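Local coordinates for protein putative hydrolase (Agrobacterium vitis, PDB 3LLC) that probably hydrolyses acyl thioesters and esters, removing fatty acids from acylated proteins and cleaving mycophenolic acid acyl-glucuronide, at residues A[213-218]-A[241-246]; A[138-143]-A[205-210]. All blocks are in the same frame, centred on the assembly; numbering follows the deposited sequence. Where two conformers were deposited one is given.

Interaction 1 (A[213-218]-A[241-246]); sequences QGMADP and LVRDGD
M215 N donates to V242 O at 2.9 Å between strands 209-214 and 237-242, parallel neighbours at one edge of the alpha/beta-hydrolase sheet. One step earlier V242 N bonds to Q213 O at 2.9 Å, completing the short ladder. V242 O has a second donor, G245 N, which arrives from the opposite face of its carbonyl plane and closes a type I turn from V242 to G245. The turn brings G245 O to A216 N, a bent bond of 136°. From CB outward, the selenomethionine side chain of M215 first meets R243 O, 3.5 Å from CB. CG, placed anti to the carbonyl carbon (chi1 -55°), runs past V242 O at 3.9 Å. The chain then crosses the side chain of L241 at about a right angle, where SE lies 4.0 Å from R243 CA and 4.1 Å from L241 CB. D217 OD2 is hydrogen-bonded to H247 ND1, in an arrangement consistent with the acid and histidine of a Ser-His-Asp triad. G214 CA is 3.4 Å from G245 O, an approach possible because glycine carries no CB to clash with that oxygen. One water accepts from G214 N and donates to D217 OD2 and D246 O, each 2.8 Å from it.

Interaction 2 (A[138-143]-A[205-210]); sequences SGMVLI and TGCPVH
M140 and V209 sit opposite each other in a parallel bridge, where M140 N donates to P208 O, H210 N to M140 O and L142 N to H210 O. The last two of these bonds are close to straight, whereas the bond from M140 N to P208 O, at the mouth of the ladder, is longer (3.1 Å) and bends to 140°. Ahead of it the chains meet without a ladder. The ring of P208 sets CD 3.4 Å from S138 O, while C207 turns its CB against S138 C at 3.8 Å. With C207 SG lying between its own backbone N and carbonyl carbon (chi1 64°), the sulphur comes to G139 CA at 4.0 Å.

Along the ladder the side chains divide between two faces. M140 and V209 lie side by side and point the same way, though M140, a selenomethionine, was modelled in two conformers, which makes the exact place of its tip doubtful. The neighbouring L142 crosses V209 obliquely, its CD1 4.0 Å from V209 CG1. Helix 115-128 covers this face, with L121 against M140 and A120 against L142. V141 and H210 occupy the other face, under M265 of helix 252-266. The imidazole of H210 leads away from strand 136-143, and its NE2 is hydrogen-bonded to T240 OG1 on the next strand.

Between the two strands the chain makes a long excursion of helices and a small hairpin, at the point where many members of this family insert a cap. The contact thus closes a parallel pair inside the helix-sandwiched sheet of an alpha/beta hydrolase.

How the interactions relate
Strand 209-214 takes part in both contacts: interaction 2 pairs its first residues with strand 136-143, and interaction 1 pairs its last ones with strand 237-242. The chain closes interaction 2 before opening interaction 1, and their centres lie about 20 Å apart, with no touch beyond the junction in sequence. Interaction 2 is the more deeply set, its centre about 12 Å from the centre of the chain, against about 18 Å for that of interaction 1. Both bear on the presumed active site, at different removes. Interaction 1 carries D217 and ends just before H247, whereas interaction 2 reaches the probable nucleophile elbow of S114 through the side chain of L142.

Interaction 1 (A[213-218]-A[241-246])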
loop_
_atom_site.group_PDB
_atom_site.type_symbol
_atom_site.label_atom_id
_atom_site.label_comp_id
_atom_site.label_asym_id
_atom_site.label_seq_id
_atom_site.Cartn_x
_atom_site.Cartn_y
_atom_site.Cartn_z
ATOM N N GLN A 213 7.427 -8.065 9.115
ATOM C CA GLN A 213 6.172 -8.613 9.647
ATOM C C GLN A 213 6.321 -8.979 11.129
ATOM O O GLN A 213 7.273 -9.686 11.562
ATOM C CB GLN A 213 5.773 -9.854 8.825
ATOM C CG GLN A 213 4.596 -10.650 9.362
ATOM C CD GLN A 213 3.254 -9.959 9.135
ATOM O OE1 GLN A 213 2.931 -9.507 8.019
ATOM N NE2 GLN A 213 2.448 -9.905 10.198
ATOM N N GLY A 214 5.365 -8.511 11.931
ATOM C CA GLY A 214 5.334 -8.859 13.340
ATOM C C GLY A 214 4.636 -10.186 13.604
ATOM O O GLY A 214 3.659 -10.531 12.917
HETATM N N MSE A 215 5.109 -10.928 14.600
HETATM C CA MSE A 215 4.477 -12.203 14.962
HETATM C C MSE A 215 3.404 -12.025 16.077
HETATM O O MSE A 215 2.787 -12.983 16.494
HETATM C CB MSE A 215 5.522 -13.261 15.337
HETATM C CG MSE A 215 6.598 -13.499 14.232
HETATM SE SE MSE A 215 7.889 -14.798 14.704
HETATM C CE MSE A 215 6.866 -16.410 14.487
ATOM N N ALA A 216 3.262 -10.810 16.592
ATOM C CA ALA A 216 2.162 -10.477 17.524
ATOM C C ALA A 216 1.125 -9.547 16.853
ATOM O O ALA A 216 0.501 -8.692 17.495
ATOM C CB ALA A 216 2.739 -9.841 18.813
ATOM N N ASP A 217 0.964 -9.697 15.550
ATOM C CA ASP A 217 0.043 -8.885 14.722
ATOM C C ASP A 217 -1.343 -9.553 14.753
ATOM O O ASP A 217 -1.498 -10.681 14.260
ATOM C CB ASP A 217 0.634 -8.810 13.289
ATOM C CG ASP A 217 -0.162 -7.916 12.355
ATOM O OD1 ASP A 217 -1.401 -7.775 12.561
ATOM O OD2 ASP A 217 0.415 -7.393 11.365
ATOM N N PRO A 218 -2.355 -8.912 15.420
ATOM C CA PRO A 218 -3.676 -9.514 15.495
ATOM C C PRO A 218 -4.570 -9.290 14.256
ATOM O O PRO A 218 -5.653 -9.852 14.218
ATOM C CB PRO A 218 -4.307 -8.827 16.741
ATOM C CG PRO A 218 -3.746 -7.436 16.645
ATOM C CD PRO A 218 -2.352 -7.564 16.014
ATOM N N LEU A 241 10.946 -11.445 10.255
ATOM C CA LEU A 241 9.887 -11.707 11.246
ATOM C C LEU A 241 10.358 -11.179 12.625
ATOM O O LEU A 241 11.436 -11.518 13.116
ATOM C CB LEU A 241 9.576 -13.194 11.335
ATOM C CG LEU A 241 8.772 -13.815 10.177
ATOM C CD1 LEU A 241 8.902 -15.381 10.154
ATOM C CD2 LEU A 241 7.272 -13.366 10.149
ATOM N N VAL A 242 9.550 -10.305 13.210
ATOM C CA VAL A 242 9.888 -9.652 14.466
ATOM C C VAL A 242 8.920 -10.261 15.532
ATOM O O VAL A 242 7.711 -9.989 15.467
ATOM C CB VAL A 242 9.698 -8.135 14.330
ATOM C CG1 VAL A 242 10.066 -7.427 15.668
ATOM C CG2 VAL A 242 10.545 -7.558 13.152
ATOM N N ARG A 243 9.449 -11.030 16.468
ATOM C CA ARG A 243 8.637 -11.858 17.373
ATOM C C ARG A 243 7.547 -11.029 18.111
ATOM O O ARG A 243 6.393 -11.459 18.158
ATOM C CB ARG A 243 9.472 -12.576 18.386
ATOM C CG ARG A 243 8.715 -13.366 19.461
ATOM C CD ARG A 243 7.826 -14.414 18.906
ATOM N NE ARG A 243 7.077 -15.095 19.978
ATOM C CZ ARG A 243 5.848 -14.754 20.388
ATOM N NH1 ARG A 243 5.174 -13.711 19.834
ATOM N NH2 ARG A 243 5.293 -15.455 21.365
ATOM N N ASP A 244 7.934 -9.883 18.666
ATOM C CA ASP A 244 7.009 -9.047 19.473
ATOM C C ASP A 244 6.385 -7.871 18.720
ATOM O O ASP A 244 5.726 -7.018 19.325
ATOM C CB ASP A 244 7.663 -8.585 20.792
ATOM C CG ASP A 244 8.869 -7.638 20.603
ATOM O OD1 ASP A 244 9.115 -7.177 19.480
ATOM O OD2 ASP A 244 9.598 -7.403 21.599
ATOM N N GLY A 245 6.542 -7.814 17.408
ATOM C CA GLY A 245 5.969 -6.747 16.615
ATOM C C GLY A 245 4.457 -6.851 16.412
ATOM O O GLY A 245 3.926 -7.956 16.267
ATOM N N ASP A 246 3.754 -5.703 16.443
ATOM C CA ASP A 246 2.306 -5.680 16.247
ATOM C C ASP A 246 1.976 -5.201 14.863
ATOM O O ASP A 246 2.877 -5.146 14.011
ATOM C CB ASP A 246 1.606 -4.885 17.374
ATOM C CG ASP A 246 1.921 -3.403 17.353
ATOM O OD1 ASP A 246 2.379 -2.844 16.356
ATOM O OD2 ASP A 246 1.670 -2.762 18.373
HETATM O O HOH W 1 3.163 -6.736 11.691
#

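Interaction 2 (A[138-143]-A[205-210])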
loop_
_atom_site.group_PDB
_atom_site.type_symbol
_atom_site.label_atom_id
_atom_site.label_comp_id
_atom_site.label_asym_id
_atom_site.label_seq_id
_atom_site.Cartn_x
_atom_site.Cartn_y
_atom_site.Cartn_z
ATOM N N SER A 138 12.626 -0.492 -8.927
ATOM C CA SER A 138 13.927 -1.067 -8.577
ATOM C C SER A 138 13.935 -1.862 -7.277
ATOM O O SER A 138 14.910 -2.571 -7.019
ATOM C CB SER A 138 15.015 0.015 -8.542
ATOM O OG SER A 138 14.658 1.060 -7.669
ATOM N N GLY A 139 12.871 -1.759 -6.492
ATOM C CA GLY A 139 12.731 -2.529 -5.246
ATOM C C GLY A 139 11.409 -2.261 -4.556
ATOM O O GLY A 139 10.716 -1.286 -4.878
HETATM N N MSE A 140 11.062 -3.129 -3.598
HETATM C CA MSE A 140 9.792 -3.009 -2.873
HETATM C C MSE A 140 10.034 -3.405 -1.419
HETATM O O MSE A 140 10.667 -4.432 -1.128
HETATM C CB MSE A 140 8.681 -3.888 -3.497
HETATM C CG MSE A 140 8.305 -3.571 -4.977
HETATM SE SE MSE A 140 7.137 -4.977 -5.739
HETATM C CE MSE A 140 6.619 -5.699 -3.981
ATOM N N VAL A 141 9.542 -2.560 -0.495
ATOM C CA VAL A 141 9.636 -2.816 0.943
ATOM C C VAL A 141 8.163 -2.900 1.403
ATOM O O VAL A 141 7.382 -1.964 1.163
ATOM C CB VAL A 141 10.406 -1.735 1.677
ATOM C CG1 VAL A 141 10.310 -1.977 3.209
ATOM C CG2 VAL A 141 11.925 -1.671 1.227
ATOM N N LEU A 142 7.762 -4.041 1.955
ATOM C CA LEU A 142 6.347 -4.297 2.317
ATOM C C LEU A 142 6.262 -4.489 3.844
ATOM O O LEU A 142 7.016 -5.277 4.389
ATOM C CB LEU A 142 5.839 -5.530 1.583
ATOM C CG LEU A 142 5.953 -5.525 0.048
ATOM C CD1 LEU A 142 5.447 -6.861 -0.540
ATOM C CD2 LEU A 142 5.172 -4.329 -0.480
ATOM N N ILE A 143 5.386 -3.728 4.513
ATOM C CA ILE A 143 5.279 -3.706 5.975
ATOM C C ILE A 143 3.909 -4.298 6.329
ATOM O O ILE A 143 2.896 -3.720 5.971
ATOM C CB ILE A 143 5.396 -2.264 6.501
ATOM C CG1 ILE A 143 6.746 -1.642 6.052
ATOM C CG2 ILE A 143 5.219 -2.208 8.054
ATOM C CD1 ILE A 143 6.653 -0.309 5.500
ATOM N N THR A 205 7.831 -10.127 -9.976
ATOM C CA THR A 205 8.159 -8.713 -9.619
ATOM C C THR A 205 9.270 -8.055 -10.456
ATOM O O THR A 205 9.252 -6.832 -10.670
ATOM C CB THR A 205 8.607 -8.598 -8.156
ATOM O OG1 THR A 205 9.732 -9.453 -7.984
ATOM C CG2 THR A 205 7.443 -8.994 -7.207
ATOM N N GLY A 206 10.265 -8.840 -10.827
ATOM C CA GLY A 206 11.473 -8.341 -11.495
ATOM C C GLY A 206 12.415 -7.468 -10.651
ATOM O O GLY A 206 13.266 -6.791 -11.209
ATOM N N CYS A 207 12.259 -7.459 -9.317
ATOM C CA CYS A 207 13.107 -6.634 -8.459
ATOM C C CYS A 207 13.215 -7.258 -7.054
ATOM O O CYS A 207 12.379 -8.098 -6.702
ATOM C CB CYS A 207 12.467 -5.242 -8.305
ATOM S SG CYS A 207 10.857 -5.206 -7.480
ATOM N N PRO A 208 14.172 -6.787 -6.246
ATOM C CA PRO A 208 14.207 -7.285 -4.832
ATOM C C PRO A 208 12.983 -6.893 -4.025
ATOM O O PRO A 208 12.419 -5.807 -4.223
ATOM C CB PRO A 208 15.482 -6.667 -4.253
ATOM C CG PRO A 208 16.256 -6.119 -5.435
ATOM C CD PRO A 208 15.288 -5.873 -6.544
ATOM N N VAL A 209 12.585 -7.794 -3.113
ATOM C CA VAL A 209 11.446 -7.582 -2.225
ATOM C C VAL A 209 11.925 -7.870 -0.789
ATOM O O VAL A 209 12.560 -8.903 -0.557
ATOM C CB VAL A 209 10.272 -8.515 -2.582
ATOM C CG1 VAL A 209 9.065 -8.267 -1.644
ATOM C CG2 VAL A 209 9.782 -8.314 -4.052
ATOM N N HIS A 210 11.632 -6.964 0.155
ATOM C CA HIS A 210 11.894 -7.179 1.573
ATOM C C HIS A 210 10.586 -6.955 2.300
ATOM O O HIS A 210 10.036 -5.834 2.258
ATOM C CB HIS A 210 12.923 -6.185 2.085
ATOM C CG HIS A 210 13.475 -6.508 3.451
ATOM N ND1 HIS A 210 14.674 -5.996 3.903
ATOM C CD2 HIS A 210 13.005 -7.293 4.452
ATOM C CE1 HIS A 210 14.908 -6.439 5.130
ATOM N NE2 HIS A 210 13.916 -7.237 5.483
#